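Amide synthase (PDB 1L5A) acts as a nonribosomal peptide synthetase condensation enzyme, an amide synthase that forms an amide bond in the biosynthesis of the siderophore vibriobactin. Local coordinates at residues L27-P32 and P342-C347; R40-T45 and Q139-H144; P254-P259 and L281-A286. All blocks are in the same frame, centred on the assembly; numbering follows the deposited sequence.

Contact 1: residues L27-P32 and P342-C347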
loop_
_atom_site.group_PDB
_atom_site.type_symbol
_atom_site.label_atom_id
_atom_site.label_comp_id
_atom_site.label_asym_id
_atom_site.label_seq_id
_atom_site.Cartn_x
_atom_site.Cartn_y
_atom_site.Cartn_z
ATOM N N LEU A 27 -18.562 -6.697 34.241
ATOM C CA LEU A 27 -19.603 -7.287 33.421
ATOM C C LEU A 27 -20.532 -8.020 34.370
ATOM O O LEU A 27 -20.089 -8.782 35.239
ATOM C CB LEU A 27 -18.991 -8.256 32.406
ATOM C CG LEU A 27 -18.057 -7.642 31.355
ATOM C CD1 LEU A 27 -17.577 -8.729 30.401
ATOM C CD2 LEU A 27 -18.788 -6.539 30.590
ATOM N N ARG A 28 -21.822 -7.761 34.246
ATOM C CA ARG A 28 -22.767 -8.435 35.111
ATOM C C ARG A 28 -23.652 -9.236 34.195
ATOM O O ARG A 28 -24.347 -8.691 33.325
ATOM C CB ARG A 28 -23.598 -7.447 35.934
ATOM C CG ARG A 28 -24.211 -8.088 37.189
ATOM C CD ARG A 28 -24.914 -7.065 38.077
ATOM N NE ARG A 28 -26.165 -6.584 37.497
ATOM C CZ ARG A 28 -27.335 -7.188 37.655
ATOM N NH1 ARG A 28 -27.414 -8.297 38.387
ATOM N NH2 ARG A 28 -28.423 -6.692 37.075
ATOM N N LEU A 29 -23.589 -10.547 34.378
ATOM C CA LEU A 29 -24.366 -11.441 33.562
ATOM C C LEU A 29 -25.500 -12.012 34.386
ATOM O O LEU A 29 -25.300 -12.604 35.448
ATOM C CB LEU A 29 -23.471 -12.559 33.026
ATOM C CG LEU A 29 -22.155 -12.089 32.401
ATOM C CD1 LEU A 29 -21.556 -13.243 31.582
ATOM C CD2 LEU A 29 -22.405 -10.848 31.512
ATOM N N THR A 30 -26.702 -11.807 33.883
ATOM C CA THR A 30 -27.898 -12.288 34.532
ATOM C C THR A 30 -28.471 -13.349 33.602
ATOM O O THR A 30 -28.839 -13.047 32.462
ATOM C CB THR A 30 -28.872 -11.106 34.740
ATOM O OG1 THR A 30 -28.268 -10.179 35.651
ATOM C CG2 THR A 30 -30.214 -11.571 35.303
ATOM N N GLY A 31 -28.508 -14.593 34.081
ATOM C CA GLY A 31 -29.013 -15.685 33.258
ATOM C C GLY A 31 -28.404 -17.050 33.559
ATOM O O GLY A 31 -27.437 -17.151 34.310
ATOM N N PRO A 32 -28.944 -18.127 32.970
ATOM C CA PRO A 32 -28.471 -19.504 33.171
ATOM C C PRO A 32 -27.128 -19.787 32.480
ATOM O O PRO A 32 -27.012 -20.702 31.666
ATOM C CB PRO A 32 -29.596 -20.324 32.572
ATOM C CG PRO A 32 -29.920 -19.502 31.342
ATOM C CD PRO A 32 -29.954 -18.081 31.894
ATOM N N PRO A 342 -20.509 -7.230 25.462
ATOM C CA PRO A 342 -20.404 -8.610 24.960
ATOM C C PRO A 342 -21.637 -9.470 25.266
ATOM O O PRO A 342 -22.213 -9.378 26.353
ATOM C CB PRO A 342 -19.146 -9.123 25.649
ATOM C CG PRO A 342 -19.196 -8.420 26.997
ATOM C CD PRO A 342 -19.619 -7.009 26.619
ATOM N N HIS A 343 -22.043 -10.309 24.318
ATOM C CA HIS A 343 -23.209 -11.162 24.537
ATOM C C HIS A 343 -22.913 -12.606 24.989
ATOM O O HIS A 343 -21.871 -13.173 24.673
ATOM C CB HIS A 343 -24.088 -11.195 23.279
ATOM C CG HIS A 343 -25.270 -12.114 23.399
ATOM N ND1 HIS A 343 -25.219 -13.445 23.041
ATOM C CD2 HIS A 343 -26.510 -11.912 23.907
ATOM C CE1 HIS A 343 -26.373 -14.022 23.324
ATOM N NE2 HIS A 343 -27.175 -13.113 23.852
ATOM N N PHE A 344 -23.841 -13.181 25.744
ATOM C CA PHE A 344 -23.733 -14.560 26.219
ATOM C C PHE A 344 -25.121 -15.211 26.167
ATOM O O PHE A 344 -26.078 -14.710 26.777
ATOM C CB PHE A 344 -23.210 -14.619 27.648
ATOM C CG PHE A 344 -21.873 -13.978 27.830
ATOM C CD1 PHE A 344 -21.760 -12.595 27.958
ATOM C CD2 PHE A 344 -20.708 -14.761 27.838
ATOM C CE1 PHE A 344 -20.510 -11.991 28.088
ATOM C CE2 PHE A 344 -19.444 -14.172 27.967
ATOM C CZ PHE A 344 -19.343 -12.782 28.091
ATOM N N ALA A 345 -25.223 -16.319 25.434
ATOM C CA ALA A 345 -26.479 -17.052 25.280
ATOM C C ALA A 345 -27.393 -17.012 26.496
ATOM O O ALA A 345 -26.974 -17.294 27.620
ATOM C CB ALA A 345 -26.197 -18.498 24.915
ATOM N N ASP A 346 -28.648 -16.659 26.253
ATOM C CA ASP A 346 -29.658 -16.595 27.297
ATOM C C ASP A 346 -29.310 -15.691 28.477
ATOM O O ASP A 346 -29.698 -15.978 29.607
ATOM C CB ASP A 346 -29.969 -18.016 27.797
ATOM C CG ASP A 346 -30.267 -18.982 26.657
ATOM O OD1 ASP A 346 -31.075 -18.633 25.770
ATOM O OD2 ASP A 346 -29.691 -20.091 26.641
ATOM N N CYS A 347 -28.585 -14.601 28.227
ATOM C CA CYS A 347 -28.244 -13.676 29.315
ATOM C C CYS A 347 -28.313 -12.208 28.929
ATOM O O CYS A 347 -28.266 -11.843 27.752
ATOM C CB CYS A 347 -26.838 -13.948 29.858
ATOM S SG CYS A 347 -26.534 -15.604 30.501
#

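Contact 2: residues R40-T45 and Q139-H144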
loop_
_atom_site.group_PDB
_atom_site.type_symbol
_atom_site.label_atom_id
_atom_site.label_comp_id
_atom_site.label_asym_id
_atom_site.label_seq_id
_atom_site.Cartn_x
_atom_site.Cartn_y
_atom_site.Cartn_z
ATOM N N ARG A 40 -13.354 -20.903 31.641
ATOM C CA ARG A 40 -12.438 -21.421 30.632
ATOM C C ARG A 40 -12.317 -20.351 29.546
ATOM O O ARG A 40 -11.216 -20.006 29.104
ATOM C CB ARG A 40 -13.011 -22.702 30.029
ATOM C CG ARG A 40 -12.236 -23.250 28.850
ATOM C CD ARG A 40 -10.892 -23.797 29.273
ATOM N NE ARG A 40 -10.196 -24.459 28.170
ATOM C CZ ARG A 40 -8.903 -24.757 28.189
ATOM N NH1 ARG A 40 -8.164 -24.450 29.252
ATOM N NH2 ARG A 40 -8.348 -25.356 27.151
ATOM N N ALA A 41 -13.469 -19.845 29.109
ATOM C CA ALA A 41 -13.500 -18.795 28.097
ATOM C C ALA A 41 -12.619 -17.619 28.509
ATOM O O ALA A 41 -11.824 -17.141 27.693
ATOM C CB ALA A 41 -14.923 -18.317 27.874
ATOM N N LEU A 42 -12.739 -17.155 29.764
ATOM C CA LEU A 42 -11.929 -16.024 30.206
ATOM C C LEU A 42 -10.452 -16.396 30.215
ATOM O O LEU A 42 -9.617 -15.609 29.789
ATOM C CB LEU A 42 -12.377 -15.528 31.589
ATOM C CG LEU A 42 -11.553 -14.427 32.281
ATOM C CD1 LEU A 42 -11.596 -13.143 31.495
ATOM C CD2 LEU A 42 -12.102 -14.183 33.652
ATOM N N HIS A 43 -10.132 -17.600 30.689
ATOM C CA HIS A 43 -8.750 -18.097 30.724
ATOM C C HIS A 43 -8.178 -18.177 29.302
ATOM O O HIS A 43 -6.995 -17.904 29.071
ATOM C CB HIS A 43 -8.708 -19.487 31.346
ATOM C CG HIS A 43 -7.406 -20.196 31.141
ATOM N ND1 HIS A 43 -6.352 -20.088 32.021
ATOM C CD2 HIS A 43 -6.977 -20.997 30.136
ATOM C CE1 HIS A 43 -5.329 -20.793 31.569
ATOM N NE2 HIS A 43 -5.681 -21.351 30.425
ATOM N N LEU A 44 -9.008 -18.594 28.352
ATOM C CA LEU A 44 -8.562 -18.674 26.970
ATOM C C LEU A 44 -8.325 -17.266 26.409
ATOM O O LEU A 44 -7.264 -16.981 25.843
ATOM C CB LEU A 44 -9.600 -19.410 26.107
ATOM C CG LEU A 44 -9.695 -20.936 26.288
ATOM C CD1 LEU A 44 -10.760 -21.486 25.358
ATOM C CD2 LEU A 44 -8.343 -21.591 25.980
ATOM N N THR A 45 -9.301 -16.379 26.575
ATOM C CA THR A 45 -9.147 -15.037 26.049
ATOM C C THR A 45 -7.861 -14.355 26.502
ATOM O O THR A 45 -7.111 -13.817 25.677
ATOM C CB THR A 45 -10.304 -14.150 26.447
ATOM O OG1 THR A 45 -11.513 -14.708 25.939
ATOM C CG2 THR A 45 -10.106 -12.765 25.869
ATOM N N GLN A 139 -15.252 -8.981 23.254
ATOM C CA GLN A 139 -15.803 -9.752 22.157
ATOM C C GLN A 139 -15.146 -11.138 22.095
ATOM O O GLN A 139 -15.811 -12.152 21.852
ATOM C CB GLN A 139 -15.616 -8.987 20.841
ATOM C CG GLN A 139 -16.420 -7.674 20.746
ATOM C CD GLN A 139 -17.912 -7.876 21.014
ATOM O OE1 GLN A 139 -18.561 -8.710 20.380
ATOM N NE2 GLN A 139 -18.458 -7.116 21.965
ATOM N N ARG A 140 -13.844 -11.187 22.338
ATOM C CA ARG A 140 -13.139 -12.454 22.328
ATOM C C ARG A 140 -13.710 -13.338 23.461
ATOM O O ARG A 140 -13.979 -14.525 23.269
ATOM C CB ARG A 140 -11.645 -12.208 22.525
ATOM C CG ARG A 140 -10.774 -13.423 22.262
ATOM C CD ARG A 140 -11.112 -14.060 20.933
ATOM N NE ARG A 140 -10.268 -15.218 20.670
ATOM C CZ ARG A 140 -10.548 -16.181 19.796
ATOM N NH1 ARG A 140 -11.658 -16.142 19.083
ATOM N NH2 ARG A 140 -9.719 -17.200 19.652
ATOM N N LEU A 141 -13.923 -12.758 24.635
ATOM C CA LEU A 141 -14.462 -13.539 25.738
ATOM C C LEU A 141 -15.778 -14.139 25.275
ATOM O O LEU A 141 -16.063 -15.318 25.497
ATOM C CB LEU A 141 -14.685 -12.658 26.956
ATOM C CG LEU A 141 -15.497 -13.298 28.068
ATOM C CD1 LEU A 141 -14.694 -14.435 28.717
ATOM C CD2 LEU A 141 -15.851 -12.212 29.097
ATOM N N SER A 142 -16.580 -13.306 24.630
ATOM C CA SER A 142 -17.853 -13.732 24.094
ATOM C C SER A 142 -17.641 -14.914 23.130
ATOM O O SER A 142 -18.272 -15.962 23.261
ATOM C CB SER A 142 -18.482 -12.574 23.326
ATOM O OG SER A 142 -19.749 -12.928 22.823
ATOM N N GLN A 143 -16.747 -14.732 22.160
ATOM C CA GLN A 143 -16.478 -15.761 21.176
ATOM C C GLN A 143 -16.095 -17.098 21.782
ATOM O O GLN A 143 -16.663 -18.137 21.425
ATOM C CB GLN A 143 -15.390 -15.302 20.210
ATOM C CG GLN A 143 -15.755 -14.043 19.489
ATOM C CD GLN A 143 -14.669 -13.556 18.538
ATOM O OE1 GLN A 143 -13.471 -13.742 18.777
ATOM N NE2 GLN A 143 -15.092 -12.908 17.458
ATOM N N HIS A 144 -15.141 -17.093 22.696
ATOM C CA HIS A 144 -14.749 -18.349 23.295
ATOM C C HIS A 144 -15.899 -18.996 24.050
ATOM O O HIS A 144 -16.073 -20.216 23.974
ATOM C CB HIS A 144 -13.550 -18.166 24.214
ATOM C CG HIS A 144 -12.236 -18.138 23.498
ATOM N ND1 HIS A 144 -11.842 -19.136 22.630
ATOM C CD2 HIS A 144 -11.195 -17.273 23.573
ATOM C CE1 HIS A 144 -10.615 -18.890 22.207
ATOM N NE2 HIS A 144 -10.199 -17.767 22.764
#

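Contact 3: residues P254-P259 and L281-A286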
loop_
_atom_site.group_PDB
_atom_site.type_symbol
_atom_site.label_atom_id
_atom_site.label_comp_id
_atom_site.label_asym_id
_atom_site.label_seq_id
_atom_site.Cartn_x
_atom_site.Cartn_y
_atom_site.Cartn_z
ATOM N N PRO A 254 -10.399 26.982 18.169
ATOM C CA PRO A 254 -10.293 26.527 16.783
ATOM C C PRO A 254 -10.111 25.019 16.628
ATOM O O PRO A 254 -10.325 24.477 15.548
ATOM C CB PRO A 254 -9.093 27.316 16.255
ATOM C CG PRO A 254 -8.245 27.465 17.459
ATOM C CD PRO A 254 -9.226 27.783 18.558
ATOM N N TRP A 255 -9.733 24.336 17.700
ATOM C CA TRP A 255 -9.514 22.905 17.601
ATOM C C TRP A 255 -10.488 21.991 18.338
ATOM O O TRP A 255 -11.030 22.354 19.386
ATOM C CB TRP A 255 -8.111 22.593 18.066
ATOM C CG TRP A 255 -7.047 23.311 17.301
ATOM C CD1 TRP A 255 -6.392 24.453 17.669
ATOM C CD2 TRP A 255 -6.430 22.867 16.087
ATOM N NE1 TRP A 255 -5.390 24.735 16.767
ATOM C CE2 TRP A 255 -5.394 23.777 15.787
ATOM C CE3 TRP A 255 -6.651 21.781 15.227
ATOM C CZ2 TRP A 255 -4.575 23.630 14.664
ATOM C CZ3 TRP A 255 -5.841 21.636 14.114
ATOM C CH2 TRP A 255 -4.813 22.556 13.843
ATOM N N LEU A 256 -10.710 20.806 17.762
ATOM C CA LEU A 256 -11.553 19.763 18.356
ATOM C C LEU A 256 -10.650 18.540 18.349
ATOM O O LEU A 256 -10.194 18.142 17.292
ATOM C CB LEU A 256 -12.765 19.451 17.493
ATOM C CG LEU A 256 -14.069 19.065 18.206
ATOM C CD1 LEU A 256 -14.891 18.185 17.270
ATOM C CD2 LEU A 256 -13.806 18.347 19.524
ATOM N N TRP A 257 -10.382 17.942 19.507
ATOM C CA TRP A 257 -9.516 16.777 19.548
ATOM C C TRP A 257 -10.307 15.496 19.423
ATOM O O TRP A 257 -11.406 15.378 19.975
ATOM C CB TRP A 257 -8.686 16.756 20.822
ATOM C CG TRP A 257 -7.635 17.831 20.884
ATOM C CD1 TRP A 257 -7.819 19.145 21.212
ATOM C CD2 TRP A 257 -6.238 17.680 20.598
ATOM N NE1 TRP A 257 -6.622 19.819 21.151
ATOM C CE2 TRP A 257 -5.636 18.948 20.778
ATOM C CE3 TRP A 257 -5.435 16.596 20.209
ATOM C CZ2 TRP A 257 -4.266 19.165 20.585
ATOM C CZ3 TRP A 257 -4.065 16.811 20.018
ATOM C CH2 TRP A 257 -3.497 18.086 20.207
ATOM N N LEU A 258 -9.724 14.548 18.685
ATOM C CA LEU A 258 -10.311 13.239 18.396
ATOM C C LEU A 258 -9.387 12.095 18.725
ATOM O O LEU A 258 -8.162 12.254 18.777
ATOM C CB LEU A 258 -10.566 13.066 16.905
ATOM C CG LEU A 258 -11.454 13.995 16.131
ATOM C CD1 LEU A 258 -11.320 13.663 14.668
ATOM C CD2 LEU A 258 -12.881 13.822 16.607
ATOM N N PRO A 259 -9.967 10.912 18.941
ATOM C CA PRO A 259 -9.099 9.783 19.226
ATOM C C PRO A 259 -9.138 8.930 17.950
ATOM O O PRO A 259 -10.223 8.523 17.516
ATOM C CB PRO A 259 -9.788 9.102 20.416
ATOM C CG PRO A 259 -11.214 9.256 20.092
ATOM C CD PRO A 259 -11.330 10.664 19.454
ATOM N N LEU A 281 -8.285 18.344 15.079
ATOM C CA LEU A 281 -9.045 18.649 13.868
ATOM C C LEU A 281 -9.255 20.163 13.872
ATOM O O LEU A 281 -9.747 20.723 14.856
ATOM C CB LEU A 281 -10.429 17.961 13.896
ATOM C CG LEU A 281 -11.472 18.465 12.879
ATOM C CD1 LEU A 281 -11.037 18.046 11.495
ATOM C CD2 LEU A 281 -12.869 17.900 13.179
ATOM N N LEU A 282 -8.866 20.837 12.798
ATOM C CA LEU A 282 -9.066 22.281 12.730
ATOM C C LEU A 282 -10.484 22.383 12.232
ATOM O O LEU A 282 -10.792 21.911 11.137
ATOM C CB LEU A 282 -8.102 22.928 11.743
ATOM C CG LEU A 282 -8.044 24.456 11.845
ATOM C CD1 LEU A 282 -7.758 24.851 13.296
ATOM C CD2 LEU A 282 -6.963 25.011 10.927
ATOM N N ARG A 283 -11.358 22.964 13.044
ATOM C CA ARG A 283 -12.751 23.060 12.658
ATOM C C ARG A 283 -12.942 24.004 11.498
ATOM O O ARG A 283 -12.350 25.084 11.448
ATOM C CB ARG A 283 -13.605 23.521 13.840
ATOM C CG ARG A 283 -13.475 22.629 15.063
ATOM C CD ARG A 283 -14.336 23.096 16.238
ATOM N NE ARG A 283 -14.114 24.500 16.555
ATOM C CZ ARG A 283 -14.839 25.491 16.050
ATOM N NH1 ARG A 283 -15.839 25.220 15.213
ATOM N NH2 ARG A 283 -14.548 26.748 16.365
ATOM N N LEU A 284 -13.773 23.584 10.558
ATOM C CA LEU A 284 -14.084 24.397 9.398
ATOM C C LEU A 284 -15.074 25.499 9.791
ATOM O O LEU A 284 -15.898 25.320 10.691
ATOM C CB LEU A 284 -14.718 23.530 8.310
ATOM C CG LEU A 284 -13.848 22.767 7.308
ATOM C CD1 LEU A 284 -12.745 21.993 8.011
ATOM C CD2 LEU A 284 -14.763 21.843 6.493
ATOM N N SER A 285 -14.995 26.632 9.100
ATOM C CA SER A 285 -15.899 27.742 9.349
ATOM C C SER A 285 -17.301 27.406 8.842
ATOM O O SER A 285 -17.457 26.637 7.894
ATOM C CB SER A 285 -15.397 28.998 8.641
ATOM O OG SER A 285 -16.359 30.030 8.741
ATOM N N ALA A 286 -18.320 27.979 9.474
ATOM C CA ALA A 286 -19.696 27.733 9.058
ATOM C C ALA A 286 -20.164 28.839 8.107
ATOM O O ALA A 286 -21.221 28.726 7.473
ATOM C CB ALA A 286 -20.607 27.672 10.279
#

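Contact 1: residues L27-P32 and P342-C347
Leu29 lies across Phe344 at about a right angle, its CD1 methyl standing over the centre of the ring. This is a CH-pi contact: CD1 is 3.8 Å from the Phe344 ring centroid and 13° off the ring normal. The other methyl, Leu29 CD2, reaches the same ring at Phe344 CD1, 4.0 Å away. Tyr145 packs edge-to-face with Phe344. Two residues earlier on the same side of the strand, Leu27 CD1 rests 3.8 Å from Pro342 CG, branched aliphatic against a rigid pyrrolidine ring. Leu141 of helix 131-150 packs on both Leu27 and Phe344. Residues 342-347 lead into strand 348-356, an edge strand that pairs with strand 22-30 in the five-stranded sheet, and the loop lies against the end of strand 22-30 on the side of that helix.

Beyond the strand the contact passes to a type II turn, Phe344 to Cys347, closed by a weak bond from Cys347 N to Phe344 O. Asp346 takes the turn's left-handed third position, and its CB lies 3.8 Å from Pro32 CG, the two side chains crossing at about a right angle. At the backbone angles of Gly31 (phi 151°) a CB would be jammed against the preceding carbonyl O, which calls for glycine; its CA faces Cys347 SG at 3.7 Å.

No hydrogen bond joins the two segments directly. Shape and dispersion hold them, as suits the buried Leu27, Leu29, Pro342 and Phe344, whereas the Pro32 and Asp346 end is exposed.

Contact 2: residues R40-T45 and Q139-H144
Helix 35-47 and helix 131-150, both belonging to the part of the condensation fold built round the sheet that holds strand 22-30, cross here at 129°; the axes of the two short segments come within 8.3 Å, and His144 and Leu141 of one fit against Leu44, Thr45 and Ala41 of the other. The His144 ring has Leu44 CB over the centre of one face, 3.8 Å from the ring centroid, and, farther off and toward the rim, Arg140 NH1 over the other. At the ring edge, in plane, Thr45 OG1 is 3.5 Å from His144 CD2. That hydroxyl gives its proton to Ala41 O, 3.0 Å from OG1, a carbonyl that also accepts Thr45 N; a threonine thus satisfies its own polar atom inside a helix packing face. Small Ala41 allows close approach, its CB 3.9 Å from His144 CB. Leu141 has CG anti to the backbone N (chi1 168°), and a chi2 of 69° then puts CD1 3.8 Å from Leu42 CB.

Arg140 NH1 bonds Gln143 OE1 at 3.0 Å, and NH2 forms a salt bridge with Glu48, whose carboxylate also binds His144 NE2. The buried imidazole and guanidinium therefore share one acidic partner, which would balance the arginine's charge and probably polarise the histidine ring.

Contact 3: residues P254-P259 and L281-A286
Trp255 lays its indole against Leu282: CG stands anti to the carbonyl carbon (chi1 -58°), and chi2 of 99° turns the ring plane to face Leu282 CD1. Its CB is 4.1 Å from Leu281 O. Further out, CE3 approaches that same Leu281 O at 3.3 Å, and CZ3 passes 3.5 Å from Leu282 CB. The six-membered ring carries the main contact: Leu282 CD1 sits over its centre, 3.5 Å from the centroid and 5° off the normal, a CH-pi contact suited to a flat aromatic and a branched aliphatic. On the pyrrole side NE1 bonds to Pro192 O, which satisfies the one polar atom of a buried ring.

Leu256 and Leu281 exchange two backbone bonds, Leu256 N to Leu281 O at 3.1 Å and Leu281 N to Leu256 O at 2.9 Å. Past the strand end Arg283 N reaches Pro254 O at 3.1 Å, nearly straight. The aliphatic stem of Arg283 runs beside Leu256, while its NH1 forms a salt bridge with Glu247 and its NH2 bonds Ala253 O.

Strands 255-260 and 277-282 thus form a two-stranded antiparallel sheet, with Trp255 and Leu282 a non-hydrogen-bonded pair on one face, and Leu256 and Leu281 a hydrogen-bonded pair on the face packed by helices 234-249 and 291-307.

How the contacts relate
From the N terminus, the chain passes first through residues 27-32, at the end of strand 22-30, and then through helix 35-47, where contact 2 opens. Contact 2 closes at helix 131-150, joining two helices beside the five-stranded sheet. The chain then enters the other side of the molecule, where contact 3 ties strand 255-260 to strand 277-282 in a short loop. Only at residues 342-347 does contact 1 close, joining the end of strand 22-30 to the loop before strand 348-356, beside helix 131-150 of contact 2, which it touches. Contacts 2 and 3 are nested in its loop, in series. Contact 3 lies across the chain's centre, its centre about 40 Å from that of contact 1.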